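Local structure of putative capsular polysaccharide biosynthesis protein (Streptococcus pneumoniae serotype 4, 6EWJ) at residues A[72-77]-A[162-167]. The protein probably acts as a pyridoxal phosphate-dependent sugar aminotransferase of the DegT/DnrJ/EryC1 family in the biosynthesis of pneumococcal teichoic acid. Residues are numbered along the deposited sequence; the frame is centred on the assembly and turned at random.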
loop_
_atom_site.group_PDB
_atom_site.type_symbol
_atom_site.label_atom_id
_atom_site.label_comp_id
_atom_site.label_asym_id
_atom_site.label_seq_id
_atom_site.Cartn_x
_atom_site.Cartn_y
_atom_site.Cartn_z
ATOM N N LEU A 72 2.620 9.765 11.284
ATOM C CA LEU A 72 2.318 11.155 11.083
ATOM C C LEU A 72 0.840 11.421 11.014
ATOM O O LEU A 72 0.375 12.413 11.565
ATOM C CB LEU A 72 3.015 11.696 9.834
ATOM C CG LEU A 72 4.533 11.682 9.810
ATOM C CD1 LEU A 72 4.987 12.381 8.529
ATOM C CD2 LEU A 72 5.135 12.341 11.036
ATOM N N ARG A 73 0.082 10.559 10.322
ATOM C CA ARG A 73 -1.364 10.774 10.238
ATOM C C ARG A 73 -2.082 10.529 11.578
ATOM O O ARG A 73 -3.043 11.224 11.900
ATOM C CB ARG A 73 -1.999 9.961 9.112
ATOM C CG ARG A 73 -1.516 10.384 7.744
ATOM C CD ARG A 73 -2.188 9.614 6.631
ATOM N NE ARG A 73 -1.714 10.091 5.340
ATOM C CZ ARG A 73 -2.083 11.202 4.720
ATOM N NH1 ARG A 73 -3.014 12.022 5.201
ATOM N NH2 ARG A 73 -1.519 11.498 3.550
ATOM N N VAL A 74 -1.575 9.602 12.387
ATOM C CA VAL A 74 -2.161 9.344 13.732
ATOM C C VAL A 74 -1.901 10.589 14.620
ATOM O O VAL A 74 -2.805 11.102 15.296
ATOM C CB VAL A 74 -1.588 8.072 14.352
ATOM C CG1 VAL A 74 -1.837 8.020 15.855
ATOM C CG2 VAL A 74 -2.147 6.837 13.633
ATOM N N LEU A 75 -0.685 11.121 14.527
ATOM C CA LEU A 75 -0.362 12.394 15.189
ATOM C C LEU A 75 -1.087 13.647 14.637
ATOM O O LEU A 75 -1.000 14.722 15.242
ATOM C CB LEU A 75 1.153 12.606 15.154
ATOM C CG LEU A 75 1.972 11.593 15.945
ATOM C CD1 LEU A 75 3.437 11.824 15.690
ATOM C CD2 LEU A 75 1.648 11.648 17.441
ATOM N N GLU A 76 -1.800 13.494 13.520
ATOM C CA GLU A 76 -2.454 14.585 12.759
ATOM C C GLU A 76 -1.500 15.746 12.397
ATOM O O GLU A 76 -1.875 16.901 12.410
ATOM C CB GLU A 76 -3.717 15.057 13.463
ATOM C CG GLU A 76 -4.761 13.951 13.588
ATOM C CD GLU A 76 -5.951 14.382 14.400
ATOM O OE1 GLU A 76 -5.764 14.569 15.573
ATOM O OE2 GLU A 76 -7.087 14.546 13.915
ATOM N N VAL A 77 -0.269 15.407 12.076
ATOM C CA VAL A 77 0.704 16.366 11.545
ATOM C C VAL A 77 0.212 16.707 10.130
ATOM O O VAL A 77 -0.070 15.798 9.333
ATOM C CB VAL A 77 2.137 15.758 11.522
ATOM C CG1 VAL A 77 3.148 16.637 10.793
ATOM C CG2 VAL A 77 2.617 15.517 12.937
ATOM N N SER A 162 -3.761 18.563 18.295
ATOM C CA SER A 162 -4.486 17.318 18.032
ATOM C C SER A 162 -4.530 16.508 19.321
ATOM O O SER A 162 -3.775 16.809 20.257
ATOM C CB SER A 162 -3.789 16.488 16.951
ATOM O OG SER A 162 -2.620 15.852 17.457
ATOM N N LYS A 163 -5.378 15.479 19.353
ATOM C CA LYS A 163 -5.488 14.604 20.504
ATOM C C LYS A 163 -4.119 14.124 20.989
ATOM O O LYS A 163 -3.720 14.399 22.122
ATOM C CB LYS A 163 -6.372 13.400 20.198
ATOM C CG LYS A 163 -6.525 12.443 21.380
ATOM C CD LYS A 163 -7.581 11.379 21.142
ATOM C CE LYS A 163 -7.042 10.229 20.325
ATOM N NZ LYS A 163 -8.091 9.188 20.073
ATOM N N TRP A 164 -3.395 13.444 20.117
ATOM C CA TRP A 164 -2.139 12.819 20.504
ATOM C C TRP A 164 -1.040 13.840 20.771
ATOM O O TRP A 164 -0.229 13.644 21.673
ATOM C CB TRP A 164 -1.706 11.766 19.485
ATOM C CG TRP A 164 -2.607 10.588 19.465
ATOM C CD1 TRP A 164 -3.382 10.172 18.421
ATOM C CD2 TRP A 164 -2.877 9.686 20.554
ATOM N NE1 TRP A 164 -4.114 9.064 18.786
ATOM C CE2 TRP A 164 -3.827 8.748 20.091
ATOM C CE3 TRP A 164 -2.418 9.587 21.878
ATOM C CZ2 TRP A 164 -4.300 7.697 20.894
ATOM C CZ3 TRP A 164 -2.892 8.552 22.677
ATOM C CH2 TRP A 164 -3.827 7.617 22.175
ATOM N N GLN A 165 -1.045 14.963 20.060
ATOM C CA GLN A 165 -0.071 16.035 20.360
ATOM C C GLN A 165 -0.259 16.623 21.754
ATOM O O GLN A 165 0.720 17.002 22.404
ATOM C CB GLN A 165 -0.141 17.168 19.339
ATOM C CG GLN A 165 0.348 16.785 17.949
ATOM C CD GLN A 165 -0.014 17.854 16.923
ATOM O OE1 GLN A 165 -0.043 19.046 17.233
ATOM N NE2 GLN A 165 -0.353 17.423 15.716
ATOM N N LYS A 166 -1.518 16.770 22.169
ATOM C CA LYS A 166 -1.816 17.211 23.541
ATOM C C LYS A 166 -1.335 16.224 24.575
ATOM O O LYS A 166 -0.892 16.640 25.628
ATOM C CB LYS A 166 -3.281 17.588 23.768
ATOM C CG LYS A 166 -3.487 18.630 24.850
ATOM C CD LYS A 166 -4.874 19.300 24.885
ATOM C CE LYS A 166 -5.596 19.545 23.546
ATOM N NZ LYS A 166 -6.475 18.412 23.140
ATOM N N ALA A 167 -1.433 14.929 24.273
ATOM C CA ALA A 167 -1.057 13.863 25.224
ATOM C C ALA A 167 0.439 13.970 25.601
ATOM O O ALA A 167 0.832 13.944 26.767
ATOM C CB ALA A 167 -1.394 12.492 24.615
#
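The carbonyl oxygen of Leu-75 accepts two hydrogen bonds from the start of the helix at 163-168. Gln-165 gives the shorter one. Its NE2 lies 2.8 Å from Leu-75 O, in the carbonyl plane, with a C=O...N angle of 159°. Leu-75 O lies near the amide plane, and the other end of the amide is tied down, since Gln-165 OE1 takes the backbone N-H of Ser-161. Ser-162 gives the second bond, from OG to Leu-75 O at 3.0 Å, and this donor stands above the carbonyl plane. Ser-162 is also the N-cap: the same OG accepts from Gln-165 N at 3.2 Å. Its OG sits in the crowded position between backbone N and carbonyl carbon (chi1 75°). This torsion puts OG where it can serve both bonds.

Glu-76 follows helix 64-74 with positive phi (53°) and makes a Schellman motif; Leu-75 O lies just before it. The Glu-76 chain runs past Ser-162, with OE1 3.1 Å from Ser-162 CB.

Trp-164 carries the apolar side. The CD1 edge of its indole faces Val-74 O, 3.3 Å away and near the ring plane. Val-74 CG1, anti to the backbone N, meets the same CD1 at 3.7 Å. Leu-75 CD2 touches Trp-164 CB at 3.9 Å, the two side chains crossing at about a right angle. Lys-163 CE lies over one indole face, toward the rim. Trp-164 NE1 bonds to Glu-231, and Lys-163 NZ forms salt bridges with Glu-231 and Glu-227. Helix 225-236 covers both segments: Met-228 touches Val-74 and Trp-164.

The C-terminal end of one helix thus meets the N-terminus of another, away from the cofactor site. A buried carbonyl at the first is satisfied by the capping serine and Gln-165 of the second, and the opposite partial charges of the two ends would probably favour this pairing.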